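Local coordinates for protein exported gluconolactonase (Xanthomonas campestris pv. campestris, PDB 3DR2) that probably hydrolyses gluconolactone to gluconate as a calcium-binding six-bladed beta-propeller of the SMP-30/gluconolactonase family, found as a dimer, at residues P21-H25 with A26-A30; Y172-P176 with D177-L181; F292-G296 with P297-M301. All coordinates share one frame; numbering follows the deposited sequence.

Interaction 1: P21-H25 with A26-A30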
loop_
_atom_site.group_PDB
_atom_site.type_symbol
_atom_site.label_atom_id
_atom_site.label_comp_id
_atom_site.label_asym_id
_atom_site.label_seq_id
_atom_site.Cartn_x
_atom_site.Cartn_y
_atom_site.Cartn_z
ATOM N N PRO A 21 4.324 8.474 28.704
ATOM C CA PRO A 21 3.233 7.732 29.344
ATOM C C PRO A 21 2.517 8.454 30.485
ATOM O O PRO A 21 3.139 9.150 31.292
ATOM C CB PRO A 21 3.922 6.455 29.814
ATOM C CG PRO A 21 4.955 6.245 28.764
ATOM C CD PRO A 21 5.526 7.629 28.590
ATOM N N ARG A 22 1.198 8.277 30.527
ATOM C CA ARG A 22 0.331 8.860 31.551
ATOM C C ARG A 22 -0.007 7.695 32.478
ATOM O O ARG A 22 -0.901 6.894 32.180
ATOM C CB ARG A 22 -0.944 9.402 30.901
ATOM C CG ARG A 22 -1.979 9.970 31.859
ATOM C CD ARG A 22 -3.350 9.976 31.191
ATOM N NE ARG A 22 -4.381 10.627 31.996
ATOM C CZ ARG A 22 -4.393 11.924 32.297
ATOM N NH1 ARG A 22 -3.423 12.719 31.864
ATOM N NH2 ARG A 22 -5.382 12.427 33.027
ATOM N N ILE A 23 0.703 7.603 33.598
ATOM C CA ILE A 23 0.508 6.496 34.532
ATOM C C ILE A 23 -0.053 6.883 35.892
ATOM O O ILE A 23 0.572 7.628 36.645
ATOM C CB ILE A 23 1.834 5.765 34.779
ATOM C CG1 ILE A 23 2.510 5.451 33.442
ATOM C CG2 ILE A 23 1.586 4.487 35.554
ATOM C CD1 ILE A 23 3.938 4.974 33.595
ATOM N N THR A 24 -1.224 6.352 36.215
ATOM C CA THR A 24 -1.844 6.633 37.499
ATOM C C THR A 24 -1.489 5.523 38.489
ATOM O O THR A 24 -1.228 5.789 39.666
ATOM C CB THR A 24 -3.374 6.737 37.362
ATOM O OG1 THR A 24 -3.881 5.572 36.697
ATOM C CG2 THR A 24 -3.747 7.985 36.562
ATOM N N HIS A 25 -1.460 4.284 38.003
ATOM C CA HIS A 25 -1.137 3.130 38.838
ATOM C C HIS A 25 0.336 3.126 39.246
ATOM O O HIS A 25 1.218 3.370 38.419
ATOM C CB HIS A 25 -1.440 1.833 38.088
ATOM C CG HIS A 25 -1.623 0.651 38.986
ATOM N ND1 HIS A 25 -1.344 -0.638 38.588
ATOM C CD2 HIS A 25 -2.090 0.561 40.254
ATOM C CE1 HIS A 25 -1.633 -1.472 39.571
ATOM N NE2 HIS A 25 -2.088 -0.771 40.593
ATOM N N ALA A 26 0.600 2.837 40.518
ATOM C CA ALA A 26 1.969 2.806 41.021
ATOM C C ALA A 26 2.740 1.611 40.472
ATOM O O ALA A 26 3.927 1.718 40.157
ATOM C CB ALA A 26 1.970 2.772 42.547
ATOM N N ALA A 27 2.058 0.475 40.365
ATOM C CA ALA A 27 2.669 -0.747 39.858
ATOM C C ALA A 27 3.104 -0.593 38.401
ATOM O O ALA A 27 4.163 -1.083 38.002
ATOM C CB ALA A 27 1.694 -1.908 39.994
ATOM N N LEU A 28 2.290 0.083 37.601
ATOM C CA LEU A 28 2.635 0.286 36.197
ATOM C C LEU A 28 3.746 1.326 36.061
ATOM O O LEU A 28 4.576 1.245 35.155
ATOM C CB LEU A 28 1.405 0.723 35.399
ATOM C CG LEU A 28 1.626 1.043 33.914
ATOM C CD1 LEU A 28 2.292 -0.136 33.218
ATOM C CD2 LEU A 28 0.288 1.357 33.263
ATOM N N ALA A 29 3.760 2.306 36.961
ATOM C CA ALA A 29 4.784 3.343 36.928
ATOM C C ALA A 29 6.138 2.694 37.189
ATOM O O ALA A 29 7.151 3.110 36.638
ATOM C CB ALA A 29 4.502 4.400 37.985
ATOM N N ALA A 30 6.143 1.669 38.035
ATOM C CA ALA A 30 7.372 0.957 38.365
ATOM C C ALA A 30 7.828 0.126 37.167
ATOM O O ALA A 30 9.015 0.086 36.838
ATOM C CB ALA A 30 7.145 0.059 39.568
#

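Interaction 2: Y172-P176 with D177-L181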
loop_
_atom_site.group_PDB
_atom_site.type_symbol
_atom_site.label_atom_id
_atom_site.label_comp_id
_atom_site.label_asym_id
_atom_site.label_seq_id
_atom_site.Cartn_x
_atom_site.Cartn_y
_atom_site.Cartn_z
ATOM N N TYR A 172 -12.196 -19.006 16.016
ATOM C CA TYR A 172 -12.018 -20.433 15.783
ATOM C C TYR A 172 -10.793 -20.999 16.478
ATOM O O TYR A 172 -9.868 -20.268 16.834
ATOM C CB TYR A 172 -11.862 -20.733 14.291
ATOM C CG TYR A 172 -13.039 -20.378 13.418
ATOM C CD1 TYR A 172 -13.169 -19.106 12.870
ATOM C CD2 TYR A 172 -14.002 -21.335 13.100
ATOM C CE1 TYR A 172 -14.221 -18.795 12.020
ATOM C CE2 TYR A 172 -15.055 -21.038 12.257
ATOM C CZ TYR A 172 -15.162 -19.767 11.717
ATOM O OH TYR A 172 -16.211 -19.473 10.886
ATOM N N ARG A 173 -10.800 -22.318 16.653
ATOM C CA ARG A 173 -9.680 -23.032 17.251
ATOM C C ARG A 173 -9.264 -24.134 16.286
ATOM O O ARG A 173 -10.079 -24.981 15.913
ATOM C CB ARG A 173 -10.060 -23.659 18.595
ATOM C CG ARG A 173 -8.958 -24.549 19.168
ATOM C CD ARG A 173 -9.309 -25.073 20.551
ATOM N NE ARG A 173 -8.242 -25.904 21.109
ATOM C CZ ARG A 173 -8.071 -27.195 20.834
ATOM N NH1 ARG A 173 -7.070 -27.868 21.385
ATOM N NH2 ARG A 173 -8.909 -27.819 20.021
ATOM N N LEU A 174 -7.999 -24.117 15.878
ATOM C CA LEU A 174 -7.485 -25.124 14.959
ATOM C C LEU A 174 -6.600 -26.063 15.771
ATOM O O LEU A 174 -5.512 -25.688 16.200
ATOM C CB LEU A 174 -6.665 -24.468 13.838
ATOM C CG LEU A 174 -6.478 -25.259 12.535
ATOM C CD1 LEU A 174 -5.441 -24.557 11.670
ATOM C CD2 LEU A 174 -6.037 -26.674 12.820
ATOM N N PRO A 175 -7.065 -27.301 15.996
ATOM C CA PRO A 175 -6.324 -28.308 16.760
ATOM C C PRO A 175 -4.988 -28.664 16.120
ATOM O O PRO A 175 -4.857 -28.664 14.893
ATOM C CB PRO A 175 -7.276 -29.505 16.775
ATOM C CG PRO A 175 -8.625 -28.881 16.646
ATOM C CD PRO A 175 -8.379 -27.822 15.591
ATOM N N PRO A 176 -3.978 -28.979 16.947
ATOM C CA PRO A 176 -2.641 -29.346 16.469
ATOM C C PRO A 176 -2.624 -30.781 15.940
ATOM O O PRO A 176 -2.022 -31.065 14.907
ATOM C CB PRO A 176 -1.783 -29.172 17.710
ATOM C CG PRO A 176 -2.715 -29.608 18.800
ATOM C CD PRO A 176 -4.016 -28.942 18.420
ATOM N N ASP A 177 -3.278 -31.682 16.666
ATOM C CA ASP A 177 -3.370 -33.084 16.262
ATOM C C ASP A 177 -4.132 -33.074 14.943
ATOM O O ASP A 177 -3.745 -32.408 13.986
ATOM C CB ASP A 177 -4.174 -33.886 17.294
ATOM C CG ASP A 177 -3.443 -34.051 18.609
ATOM O OD1 ASP A 177 -4.098 -34.395 19.617
ATOM O OD2 ASP A 177 -2.209 -33.846 18.635
ATOM N N GLY A 178 -5.221 -33.824 14.896
ATOM C CA GLY A 178 -6.031 -33.821 13.699
ATOM C C GLY A 178 -7.050 -32.731 13.958
ATOM O O GLY A 178 -7.567 -32.628 15.071
ATOM N N SER A 179 -7.332 -31.905 12.957
ATOM C CA SER A 179 -8.297 -30.825 13.128
ATOM C C SER A 179 -9.675 -31.465 13.393
ATOM O O SER A 179 -9.759 -32.428 14.152
ATOM C CB SER A 179 -8.274 -29.943 11.874
ATOM O OG SER A 179 -6.992 -29.348 11.695
ATOM N N PRO A 180 -10.771 -30.951 12.809
ATOM C CA PRO A 180 -11.023 -29.829 11.898
ATOM C C PRO A 180 -11.232 -28.533 12.669
ATOM O O PRO A 180 -11.138 -28.508 13.901
ATOM C CB PRO A 180 -12.289 -30.259 11.153
ATOM C CG PRO A 180 -12.295 -31.759 11.296
ATOM C CD PRO A 180 -11.892 -31.902 12.732
ATOM N N LEU A 181 -11.521 -27.466 11.932
ATOM C CA LEU A 181 -11.767 -26.162 12.531
ATOM C C LEU A 181 -12.928 -26.258 13.507
ATOM O O LEU A 181 -13.898 -26.972 13.261
ATOM C CB LEU A 181 -12.119 -25.133 11.456
ATOM C CG LEU A 181 -11.033 -24.175 10.972
ATOM C CD1 LEU A 181 -11.641 -23.180 10.003
ATOM C CD2 LEU A 181 -10.422 -23.450 12.162
#

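Interaction 3: F292-G296 with P297-M301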
loop_
_atom_site.group_PDB
_atom_site.type_symbol
_atom_site.label_atom_id
_atom_site.label_comp_id
_atom_site.label_asym_id
_atom_site.label_seq_id
_atom_site.Cartn_x
_atom_site.Cartn_y
_atom_site.Cartn_z
ATOM N N PHE A 292 6.490 -3.869 21.700
ATOM C CA PHE A 292 6.463 -3.447 20.304
ATOM C C PHE A 292 5.029 -3.038 19.953
ATOM O O PHE A 292 4.069 -3.731 20.309
ATOM C CB PHE A 292 6.921 -4.594 19.400
ATOM C CG PHE A 292 8.351 -5.004 19.621
ATOM C CD1 PHE A 292 9.375 -4.417 18.887
ATOM C CD2 PHE A 292 8.674 -5.967 20.572
ATOM C CE1 PHE A 292 10.707 -4.782 19.097
ATOM C CE2 PHE A 292 10.003 -6.340 20.790
ATOM C CZ PHE A 292 11.019 -5.743 20.048
ATOM N N ILE A 293 4.893 -1.915 19.253
ATOM C CA ILE A 293 3.580 -1.397 18.871
ATOM C C ILE A 293 3.538 -1.052 17.385
ATOM O O ILE A 293 4.445 -0.403 16.870
ATOM C CB ILE A 293 3.256 -0.114 19.661
ATOM C CG1 ILE A 293 3.489 -0.339 21.156
ATOM C CG2 ILE A 293 1.811 0.308 19.402
ATOM C CD1 ILE A 293 3.370 0.928 21.976
ATOM N N THR A 294 2.487 -1.493 16.694
ATOM C CA THR A 294 2.337 -1.197 15.269
ATOM C C THR A 294 1.257 -0.142 15.076
ATOM O O THR A 294 0.321 -0.049 15.871
ATOM C CB THR A 294 1.935 -2.446 14.458
ATOM O OG1 THR A 294 0.825 -3.094 15.095
ATOM C CG2 THR A 294 3.105 -3.414 14.348
ATOM N N GLY A 295 1.386 0.651 14.016
ATOM C CA GLY A 295 0.399 1.680 13.740
ATOM C C GLY A 295 0.745 2.417 12.465
ATOM O O GLY A 295 1.792 3.056 12.376
ATOM N N GLY A 296 -0.126 2.324 11.465
ATOM C CA GLY A 296 0.141 2.998 10.208
ATOM C C GLY A 296 1.503 2.671 9.621
ATOM O O GLY A 296 1.907 1.512 9.557
ATOM N N PRO A 297 2.254 3.688 9.192
ATOM C CA PRO A 297 3.575 3.448 8.607
ATOM C C PRO A 297 4.625 2.962 9.606
ATOM O O PRO A 297 5.726 2.578 9.207
ATOM C CB PRO A 297 3.957 4.821 8.044
ATOM C CG PRO A 297 2.641 5.512 7.843
ATOM C CD PRO A 297 1.875 5.105 9.072
ATOM N N CYS A 298 4.272 2.936 10.886
ATOM C CA CYS A 298 5.247 2.612 11.919
ATOM C C CYS A 298 5.244 1.346 12.753
ATOM O O CYS A 298 4.228 0.681 12.947
ATOM C CB CYS A 298 5.289 3.758 12.931
ATOM S SG CYS A 298 5.351 5.407 12.230
ATOM N N LEU A 299 6.432 1.075 13.287
ATOM C CA LEU A 299 6.675 -0.009 14.226
ATOM C C LEU A 299 7.395 0.762 15.339
ATOM O O LEU A 299 8.493 1.285 15.127
ATOM C CB LEU A 299 7.611 -1.072 13.646
ATOM C CG LEU A 299 7.608 -2.477 14.270
ATOM C CD1 LEU A 299 9.041 -2.917 14.488
ATOM C CD2 LEU A 299 6.832 -2.528 15.577
ATOM N N TRP A 300 6.759 0.877 16.498
ATOM C CA TRP A 300 7.363 1.590 17.621
ATOM C C TRP A 300 7.791 0.583 18.681
ATOM O O TRP A 300 7.366 -0.572 18.663
ATOM C CB TRP A 300 6.359 2.561 18.241
ATOM C CG TRP A 300 5.815 3.597 17.300
ATOM C CD1 TRP A 300 6.503 4.624 16.712
ATOM C CD2 TRP A 300 4.451 3.736 16.881
ATOM N NE1 TRP A 300 5.648 5.397 15.958
ATOM C CE2 TRP A 300 4.384 4.873 16.044
ATOM C CE3 TRP A 300 3.278 3.010 17.134
ATOM C CZ2 TRP A 300 3.188 5.304 15.459
ATOM C CZ3 TRP A 300 2.087 3.439 16.552
ATOM C CH2 TRP A 300 2.055 4.577 15.724
ATOM N N MET A 301 8.632 1.017 19.614
ATOM C CA MET A 301 9.069 0.122 20.677
ATOM C C MET A 301 9.311 0.880 21.973
ATOM O O MET A 301 9.833 1.992 21.964
ATOM C CB MET A 301 10.345 -0.631 20.274
ATOM C CG MET A 301 10.781 -1.705 21.280
ATOM S SD MET A 301 12.007 -1.145 22.530
ATOM C CE MET A 301 13.473 -1.111 21.501
#

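Interaction 1: P21-H25 with A26-A30
His25, Ile23 and Leu28 carry this contact at the start of helix 26-32. His25 sits at the N-cap position, and its backbone begins the helical bonding. Ala29 N donates to His25 O over 3.1 Å, with an N-H...O angle of 146°. Ala30 N repeats the pattern one residue on, with Ala26 O as acceptor. The imidazole of His25 lies against the first turn. Its CG is anti to the backbone N (chi1 -159°), which turns the ring back beside its own carbonyl carbon. One ring face then looks at Ala27 N, which stands 3.9 Å above the plane, over the ring centre. His25 ND1 is buried here and has no partner in the model. Strand 22-23 is the outer strand of a propeller blade. The backbones of Arg22 and, just past the strand, His25 bond to His272 and Leu270 of strand 269-274. Leu28 packs on Leu270 of that strand and on Trp251 of a loop. Ile23 fills the angle between strand and helix. Its CG2 branch does the touching, 3.8 Å from both Leu28 CB and Ala29 CB. The same methyl lies over the backbone, 3.4 Å from Ala29 N. Away from this apolar wedge, the ring carbon His25 CE1 rests against Ala27 CB, 3.4 Å apart.

Interaction 2: Y172-P176 with D177-L181
Leu181 folds back on Tyr172 and Leu174 where the chain leaves strand 169-174 and turns toward strand 182-187. These are neighbouring antiparallel strands of one propeller blade, and residues 175-181 make the connection between them. The two halves run nearly opposite ways, 164° apart. The tight part is the strand end and the proline that follows it. Leu181 reaches it with one methyl: CD2 comes to 3.7 Å from Tyr172 CB and 4.2 Å from Leu174 CB. Its CG sits at an unusual first torsion (chi1 -100°), and from there CD2 swings in against Tyr172 CB. Val122, Tyr125 and Phe146 close round the same leucine. The ring of Tyr172 meets those of Phe146 and Tyr125. Pro175 packs along the returning chain. Its CB is 3.6 Å from Gly178 O, and its CD is 3.3 Å from Pro180 O. A cis peptide bond precedes Pro180 and bends the chain as it comes back. Arg173 points the other way and is held outside the turn by a salt bridge to Asp141 and a hydrogen bond to Gln182.

The loose, exposed side is the tip, made by Pro176, Asp177 and Gly178. The two halves share no hydrogen bond at all, and the prolines at 175, 176 and 180 have no N-H to give. Asp177 N is buried without a partner in the model. Between the two regions, Ser179 OG abuts a methyl, Leu174 CD2, at 3.1 Å.

Interaction 3: F292-G296 with P297-M301
Ile293 and Trp300 face each other as a hydrogen-bonded pair in the antiparallel hairpin of strands 290-295 and 298-303. Ile293 N donates to Trp300 O over 2.9 Å, and Trp300 N returns a bond to Ile293 O over 2.7 Å. Both are nearly straight at hydrogen, 172°. Trp300 N comes nearly in line with the Ile293 C=O, whereas Ile293 N stands above the carbonyl plane of Trp300. Gly295 N binds Cys298 O, and Cys298 N binds Gly295 O at 2.9 Å, closing a type II' turn. Gly296 takes a positive phi (53°) at its first corner. The backbone of Phe292 bonds outward to Thr283, and that of Thr294 to Ser280 and Asn281. Ser47 OG bonds to Gly296 O and, weakly, to Cys298 O. Thr294 OG1 is satisfied by Ser280 OG. On one face the Trp300 indole lies across the bare Gly295, its CZ3 3.7 Å from Gly295 CA. Ile293 CG2 meets the indole edge in plane, 3.8 Å from Trp300 CE3. On the other face Met301 CG makes a CH-pi contact over the Phe292 ring, 4.1 Å from its centroid. Leu299 CD2 touches Thr294 CG2 at 4.0 Å. The Ile293-Trp300 and Gly295-Cys298 backbone groups thus pair within the hairpin, serines outside it meet Gly296 O and Thr294 OG1, and both faces are left to pack.

In the fold
Interaction 3 is buried and lies nearest the centre of the chain. Interactions 1 and 2 are surface contacts on opposite sides of that centre, their centres about 40 Å apart. None touches another, and each belongs to a different sheet of the propeller. Interaction 3 joins two neighbouring strands by paired backbone bonds, and apolar side chains fill both faces. Interaction 2 also links neighbouring strands, but its proline-rich connection relies on packing. Interaction 1 joins an outer strand to a short helix through the first helical backbone bond and an apolar wedge. Its nearest atoms are about 9 Å from interaction 3.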